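Local coordinates for putative uncharacterized protein PH1780 (Pyrococcus horikoshii, PDB 2YZQ) that binds S-adenosylmethionine through its CBS domains and may act as a sensor of that ligand, although its cellular role is not established, at residues 96-99 against 100-104; 138-141 against 142-145; 175-178 against 179-182. All coordinates share one frame; numbering follows the deposited sequence.

Interaction 1: 96-99 against 100-104; sequences VVDS and KGKPV
D98 and the residues that follow it form the turn of a β hairpin, in which strand 93-97 of a CBS domain folds back into strand 103-108 through a type I turn from D98 to G101. K100 comes first: its N makes a weak bond to D98 OD1, and its CB lies 3.4 Å from the same D98 OD1. G101 sits at positive phi (73°), a backbone shape that favours glycine, and its N closes the turn on D98 O at 2.9 Å. K102 grips D98 twice. Its N reaches D98 OD1 at 3.0 Å from above the carboxylate plane, while its O accepts D98 N. With chi1 at 55°, D98 CG stands between its own N and carbonyl carbon, which folds the carboxylate back over the turn amides. P103 pairs with V97 as an antiparallel non-hydrogen-bonded pair, and L44 of strand 44-49 touches both side chains. At V104 the regular ladder takes over, with a nearly straight bond (170°) from V104 N to V96 O. The V104 side chain divides its two methyls: CG2 meets V96 CG1 at 4.0 Å, and CG1 rests 3.6 Å from D98 OD2.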
loop_
_atom_site.group_PDB
_atom_site.type_symbol
_atom_site.label_atom_id
_atom_site.label_comp_id
_atom_site.label_asym_id
_atom_site.label_seq_id
_atom_site.Cartn_x
_atom_site.Cartn_y
_atom_site.Cartn_z
ATOM N N VAL A 96 9.907 14.536 -2.309
ATOM C CA VAL A 96 10.470 15.519 -1.399
ATOM C C VAL A 96 11.362 16.429 -2.232
ATOM O O VAL A 96 12.252 15.953 -2.935
ATOM C CB VAL A 96 11.325 14.847 -0.311
ATOM C CG1 VAL A 96 11.704 15.864 0.745
ATOM C CG2 VAL A 96 10.564 13.673 0.305
ATOM N N VAL A 97 11.110 17.731 -2.174
ATOM C CA VAL A 97 11.905 18.674 -2.950
ATOM C C VAL A 97 12.607 19.682 -2.056
ATOM O O VAL A 97 12.253 19.846 -0.885
ATOM C CB VAL A 97 11.030 19.453 -3.967
ATOM C CG1 VAL A 97 10.306 18.480 -4.887
ATOM C CG2 VAL A 97 10.033 20.342 -3.229
ATOM N N ASP A 98 13.612 20.348 -2.613
ATOM C CA ASP A 98 14.344 21.362 -1.872
ATOM C C ASP A 98 13.776 22.730 -2.227
ATOM O O ASP A 98 12.722 22.827 -2.854
ATOM C CB ASP A 98 15.845 21.309 -2.198
ATOM C CG ASP A 98 16.141 21.421 -3.690
ATOM O OD1 ASP A 98 15.334 22.022 -4.430
ATOM O OD2 ASP A 98 17.205 20.917 -4.119
ATOM N N SER A 99 14.479 23.783 -1.824
ATOM C CA SER A 99 14.037 25.146 -2.097
ATOM C C SER A 99 13.874 25.403 -3.591
ATOM O O SER A 99 12.965 26.123 -4.008
ATOM C CB SER A 99 15.038 26.148 -1.515
ATOM O OG SER A 99 14.574 27.477 -1.669
ATOM N N LYS A 100 14.756 24.813 -4.392
ATOM C CA LYS A 100 14.720 24.985 -5.844
ATOM C C LYS A 100 13.625 24.154 -6.505
ATOM O O LYS A 100 13.494 24.155 -7.730
ATOM C CB LYS A 100 16.073 24.604 -6.452
ATOM C CG LYS A 100 17.249 25.456 -5.980
ATOM C CD LYS A 100 18.564 24.898 -6.514
ATOM C CE LYS A 100 19.764 25.679 -5.998
ATOM N NZ LYS A 100 21.052 25.076 -6.442
ATOM N N GLY A 101 12.844 23.443 -5.695
ATOM C CA GLY A 101 11.778 22.615 -6.231
ATOM C C GLY A 101 12.319 21.375 -6.917
ATOM O O GLY A 101 11.627 20.746 -7.720
ATOM N N LYS A 102 13.560 21.024 -6.596
ATOM C CA LYS A 102 14.214 19.857 -7.176
ATOM C C LYS A 102 14.091 18.663 -6.235
ATOM O O LYS A 102 14.238 18.803 -5.023
ATOM C CB LYS A 102 15.690 20.162 -7.447
ATOM C CG LYS A 102 15.894 21.353 -8.374
ATOM C CD LYS A 102 17.333 21.453 -8.855
ATOM C CE LYS A 102 17.502 22.638 -9.801
ATOM N NZ LYS A 102 18.871 22.723 -10.389
ATOM N N PRO A 103 13.826 17.470 -6.786
ATOM C CA PRO A 103 13.675 16.248 -5.987
ATOM C C PRO A 103 14.932 15.835 -5.228
ATOM O O PRO A 103 15.997 15.657 -5.826
ATOM C CB PRO A 103 13.272 15.197 -7.028
ATOM C CG PRO A 103 12.649 16.008 -8.129
ATOM C CD PRO A 103 13.572 17.193 -8.210
ATOM N N VAL A 104 14.805 15.681 -3.915
ATOM C CA VAL A 104 15.926 15.261 -3.082
ATOM C C VAL A 104 15.599 13.964 -2.350
ATOM O O VAL A 104 16.445 13.395 -1.666
ATOM C CB VAL A 104 16.314 16.343 -2.041
ATOM C CG1 VAL A 104 16.820 17.588 -2.757
ATOM C CG2 VAL A 104 15.125 16.675 -1.160
#

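Interaction 2: 138-141 against 142-145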
loop_
_atom_site.group_PDB
_atom_site.type_symbol
_atom_site.label_atom_id
_atom_site.label_comp_id
_atom_site.label_asym_id
_atom_site.label_seq_id
_atom_site.Cartn_x
_atom_site.Cartn_y
_atom_site.Cartn_z
ATOM N N ILE A 138 -14.364 -8.686 -0.702
ATOM C CA ILE A 138 -13.924 -10.062 -0.487
ATOM C C ILE A 138 -14.350 -10.926 -1.659
ATOM O O ILE A 138 -15.042 -10.468 -2.553
ATOM C CB ILE A 138 -14.532 -10.643 0.811
ATOM C CG1 ILE A 138 -16.053 -10.784 0.672
ATOM C CG2 ILE A 138 -14.202 -9.734 1.983
ATOM C CD1 ILE A 138 -16.732 -11.414 1.895
ATOM N N VAL A 139 -13.933 -12.182 -1.665
ATOM C CA VAL A 139 -14.329 -13.052 -2.762
ATOM C C VAL A 139 -14.457 -14.481 -2.269
ATOM O O VAL A 139 -13.659 -14.924 -1.459
ATOM C CB VAL A 139 -13.299 -12.992 -3.931
ATOM C CG1 VAL A 139 -11.964 -13.586 -3.499
ATOM C CG2 VAL A 139 -13.848 -13.718 -5.140
ATOM N N TRP A 140 -15.484 -15.182 -2.740
ATOM C CA TRP A 140 -15.679 -16.577 -2.359
ATOM C C TRP A 140 -14.616 -17.415 -3.073
ATOM O O TRP A 140 -14.313 -17.181 -4.243
ATOM C CB TRP A 140 -17.079 -17.040 -2.759
ATOM C CG TRP A 140 -17.308 -18.504 -2.537
ATOM C CD1 TRP A 140 -17.023 -19.223 -1.412
ATOM C CD2 TRP A 140 -17.883 -19.426 -3.466
ATOM N NE1 TRP A 140 -17.384 -20.540 -1.582
ATOM C CE2 TRP A 140 -17.915 -20.691 -2.837
ATOM C CE3 TRP A 140 -18.374 -19.304 -4.770
ATOM C CZ2 TRP A 140 -18.421 -21.830 -3.472
ATOM C CZ3 TRP A 140 -18.878 -20.435 -5.398
ATOM C CH2 TRP A 140 -18.896 -21.681 -4.749
ATOM N N GLU A 141 -14.053 -18.389 -2.367
ATOM C CA GLU A 141 -12.999 -19.226 -2.935
ATOM C C GLU A 141 -13.396 -19.950 -4.222
ATOM O O GLU A 141 -12.531 -20.342 -5.005
ATOM C CB GLU A 141 -12.510 -20.237 -1.890
ATOM C CG GLU A 141 -13.520 -21.318 -1.533
ATOM C CD GLU A 141 -13.066 -22.168 -0.363
ATOM O OE1 GLU A 141 -11.848 -22.448 -0.260
ATOM O OE2 GLU A 141 -13.925 -22.569 0.449
ATOM N N GLY A 142 -14.694 -20.124 -4.443
ATOM C CA GLY A 142 -15.136 -20.802 -5.648
ATOM C C GLY A 142 -15.299 -19.892 -6.854
ATOM O O GLY A 142 -15.660 -20.355 -7.936
ATOM N N THR A 143 -15.014 -18.605 -6.681
ATOM C CA THR A 143 -15.158 -17.633 -7.758
ATOM C C THR A 143 -14.126 -17.786 -8.876
ATOM O O THR A 143 -12.929 -17.868 -8.620
ATOM C CB THR A 143 -15.055 -16.187 -7.212
ATOM O OG1 THR A 143 -16.028 -15.996 -6.177
ATOM C CG2 THR A 143 -15.295 -15.167 -8.324
ATOM N N PRO A 144 -14.589 -17.843 -10.137
ATOM C CA PRO A 144 -13.677 -17.973 -11.276
ATOM C C PRO A 144 -12.704 -16.796 -11.253
ATOM O O PRO A 144 -13.083 -15.669 -10.920
ATOM C CB PRO A 144 -14.618 -17.929 -12.470
ATOM C CG PRO A 144 -15.832 -18.629 -11.946
ATOM C CD PRO A 144 -15.988 -18.016 -10.566
ATOM N N LEU A 145 -11.456 -17.056 -11.621
ATOM C CA LEU A 145 -10.416 -16.034 -11.600
ATOM C C LEU A 145 -10.750 -14.687 -12.234
ATOM O O LEU A 145 -10.436 -13.642 -11.668
ATOM C CB LEU A 145 -9.138 -16.579 -12.239
ATOM C CG LEU A 145 -7.920 -15.672 -12.080
ATOM C CD1 LEU A 145 -7.611 -15.493 -10.599
ATOM C CD2 LEU A 145 -6.727 -16.279 -12.813
#
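T143 turns back on W140 with both its backbone and its side chain, closing a type I β turn from W140 to T143 at the end of the short strand 139-140 in a CBS domain. The tight part centres on W140 O. It accepts T143 N at 2.9 Å and T143 OG1 at 2.8 Å, both from the same face of the carbonyl plane; the hydroxyl is tilted 22° from that plane, and the amide stands well above it. The T143 hydroxyl lies beside its own backbone N (chi1 -56°), which lets the two donors converge on one oxygen. Beside these two hydrogen bonds V139 presses in: its CG2 comes 3.4 Å from T143 CB, closer than usual for two carbons, and also touches T143 OG1. The other side of the turn is more open to solvent. There the exposed indole of W140 lies flat over the G142 backbone, G142 N over the centre of the ring system and G142 CA 3.6 Å from the centroid of the six-membered ring, a CH-pi contact only 9° off the ring normal. V139 and E141 pair by backbone bonds with strand 159-163, whose L160 and V162 also touch the V139 side chain, while P144 occupies the N-cap position of helix 145-153.

Interaction 3: 175-178 against 179-182. With SAM (S-adenosylmethionine), chain B.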
loop_
_atom_site.group_PDB
_atom_site.type_symbol
_atom_site.label_atom_id
_atom_site.label_comp_id
_atom_site.label_asym_id
_atom_site.label_seq_id
_atom_site.Cartn_x
_atom_site.Cartn_y
_atom_site.Cartn_z
ATOM N N GLU A 175 -2.504 -9.584 -6.728
ATOM C CA GLU A 175 -1.999 -9.651 -8.091
ATOM C C GLU A 175 -0.822 -10.603 -8.286
ATOM O O GLU A 175 -0.773 -11.341 -9.267
ATOM C CB GLU A 175 -1.630 -8.237 -8.552
ATOM C CG GLU A 175 -1.135 -8.122 -9.974
ATOM C CD GLU A 175 -0.937 -6.675 -10.384
ATOM O OE1 GLU A 175 -0.395 -5.899 -9.565
ATOM O OE2 GLU A 175 -1.316 -6.315 -11.521
ATOM N N THR A 176 0.115 -10.599 -7.347
ATOM C CA THR A 176 1.287 -11.464 -7.463
ATOM C C THR A 176 0.946 -12.951 -7.461
ATOM O O THR A 176 1.715 -13.769 -7.976
ATOM C CB THR A 176 2.302 -11.192 -6.329
ATOM O OG1 THR A 176 1.816 -11.741 -5.099
ATOM C CG2 THR A 176 2.524 -9.694 -6.165
ATOM N N ASP A 177 -0.202 -13.311 -6.894
ATOM C CA ASP A 177 -0.599 -14.713 -6.845
ATOM C C ASP A 177 -0.968 -15.275 -8.211
ATOM O O ASP A 177 -1.032 -16.488 -8.395
ATOM C CB ASP A 177 -1.755 -14.906 -5.862
ATOM C CG ASP A 177 -1.340 -14.640 -4.435
ATOM O OD1 ASP A 177 -0.194 -14.994 -4.080
ATOM O OD2 ASP A 177 -2.150 -14.089 -3.660
ATOM N N LEU A 178 -1.207 -14.392 -9.175
ATOM C CA LEU A 178 -1.539 -14.830 -10.521
ATOM C C LEU A 178 -0.382 -15.633 -11.111
ATOM O O LEU A 178 -0.591 -16.511 -11.950
ATOM C CB LEU A 178 -1.829 -13.625 -11.420
ATOM C CG LEU A 178 -3.141 -12.879 -11.169
ATOM C CD1 LEU A 178 -3.171 -11.620 -12.018
ATOM C CD2 LEU A 178 -4.321 -13.774 -11.507
ATOM N N LEU A 179 0.836 -15.329 -10.669
ATOM C CA LEU A 179 2.015 -16.030 -11.172
ATOM C C LEU A 179 2.095 -17.461 -10.663
ATOM O O LEU A 179 3.002 -18.207 -11.041
ATOM C CB LEU A 179 3.299 -15.278 -10.799
ATOM C CG LEU A 179 3.634 -14.007 -11.587
ATOM C CD1 LEU A 179 2.535 -12.973 -11.433
ATOM C CD2 LEU A 179 4.956 -13.450 -11.083
ATOM N N ARG A 180 1.161 -17.851 -9.798
ATOM C CA ARG A 180 1.148 -19.216 -9.282
ATOM C C ARG A 180 0.419 -20.125 -10.260
ATOM O O ARG A 180 0.396 -21.345 -10.088
ATOM C CB ARG A 180 0.451 -19.278 -7.922
ATOM C CG ARG A 180 1.258 -18.714 -6.772
ATOM C CD ARG A 180 0.380 -18.596 -5.537
ATOM N NE ARG A 180 1.126 -18.182 -4.357
ATOM C CZ ARG A 180 0.554 -17.850 -3.204
ATOM N NH1 ARG A 180 -0.766 -17.883 -3.091
ATOM N NH2 ARG A 180 1.300 -17.494 -2.165
ATOM N N ASP A 181 -0.184 -19.528 -11.284
ATOM C CA ASP A 181 -0.912 -20.301 -12.283
ATOM C C ASP A 181 0.054 -20.783 -13.360
ATOM O O ASP A 181 0.554 -19.994 -14.161
ATOM C CB ASP A 181 -2.011 -19.450 -12.921
ATOM C CG ASP A 181 -2.985 -20.278 -13.735
ATOM O OD1 ASP A 181 -2.531 -21.145 -14.511
ATOM O OD2 ASP A 181 -4.206 -20.059 -13.603
ATOM N N SER A 182 0.307 -22.086 -13.367
ATOM C CA SER A 182 1.218 -22.695 -14.325
ATOM C C SER A 182 0.883 -22.364 -15.776
ATOM O O SER A 182 1.759 -22.389 -16.638
ATOM C CB SER A 182 1.229 -24.213 -14.128
ATOM O OG SER A 182 -0.089 -24.739 -14.107
HETATM N N SAM B . 2.689 -5.599 -3.596
HETATM C CA SAM B . 3.694 -6.600 -3.205
HETATM C C SAM B . 4.456 -7.069 -4.432
HETATM O O SAM B . 5.499 -7.691 -4.303
HETATM O OXT SAM B . 4.030 -6.830 -5.548
HETATM C CB SAM B . 2.985 -7.782 -2.530
HETATM C CG SAM B . 3.989 -8.587 -1.702
HETATM S SD SAM B . 3.118 -9.810 -0.677
HETATM C CE SAM B . 4.560 -10.743 -0.062
HETATM C "C5'" SAM B . 2.310 -10.923 -1.850
HETATM C "C4'" SAM B . 1.910 -12.211 -1.127
HETATM O "O4'" SAM B . 1.418 -11.896 0.199
HETATM C "C3'" SAM B . 0.787 -12.951 -1.866
HETATM O "O3'" SAM B . 1.075 -14.359 -1.884
HETATM C "C2'" SAM B . -0.453 -12.624 -1.023
HETATM O "O2'" SAM B . -1.475 -13.615 -1.175
HETATM C "C1'" SAM B . 0.166 -12.575 0.382
HETATM N N9 SAM B . -0.648 -11.837 1.350
HETATM C C8 SAM B . -1.202 -10.583 1.230
HETATM N N7 SAM B . -1.744 -10.235 2.367
HETATM C C5 SAM B . -1.682 -11.287 3.226
HETATM C C6 SAM B . -2.156 -11.566 4.538
HETATM N N6 SAM B . -2.895 -10.634 5.239
HETATM N N1 SAM B . -1.874 -12.763 5.095
HETATM C C2 SAM B . -1.210 -13.713 4.427
HETATM N N3 SAM B . -0.720 -13.487 3.211
HETATM C C4 SAM B . -0.958 -12.314 2.573
#
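D177 and R180 run side by side and point the same way, next to the ribose of S-adenosylmethionine. The backbone joins them first: R180 N bonds to D177 O at 2.9 Å, flanked by the bonds from L179 N to T176 O and from D181 N to L178 O, three successive i to i+3 links. Along the R180 side chain, CB packs 3.2 Å from D177 O, and CG and CD continue over that oxygen, CD also nearing D177 OD1. From CG to NE the chain is extended, which carries the guanidinium out beside the carboxylate. There NE lies 3.5 Å and CZ 3.1 Å from D177 OD1, which sits over the centre of one guanidinium face. Because OD1 stands above that plane, no N-H aims at it and its salt bridge to R180 NH1 rests on charge; the two flat groups are 24° apart. At the tip, NH1 hydrogen-bonds to I226 O and T228 OG1, while NH2 comes 3.2 Å from the ligand O3'. Those outer bonds fix the guanidinium, whose charge would probably favour an ionised D177. The same carboxylate also holds the ribose: OD1 accepts the ligand O3' at 2.6 Å, and OD2 accepts O2' at 2.6 Å while also receiving D174 N. T176 CG2 touches the ligand carboxylate at OXT. An aspartate gripping both ribose hydroxyls is typical of the nucleoside-binding cleft of paired CBS domains, here occupied by S-adenosylmethionine.

Overall arrangement
From the N terminus, interaction 1 closes first, turning strand 93-97 into strand 103-108 within the CBS range 62-118. Interactions 2 and 3 follow in the range 129-184; all three are in series, and none nests or crosses. Interaction 2 links strand 139-140 to helix 145-153, and interaction 3 makes the turn after strand 169-174 beside the ligand. These two lie on the same side of the chain's centre, their own centres about 15 Å apart, and touch where L145 CD2 packs on L178 CD2 at 3.7 Å, joining the start of helix 145-153 to the ligand-binding turn. Interaction 1 lies on the opposite side of the chain's centre, its centre about 39 Å from that of interaction 3.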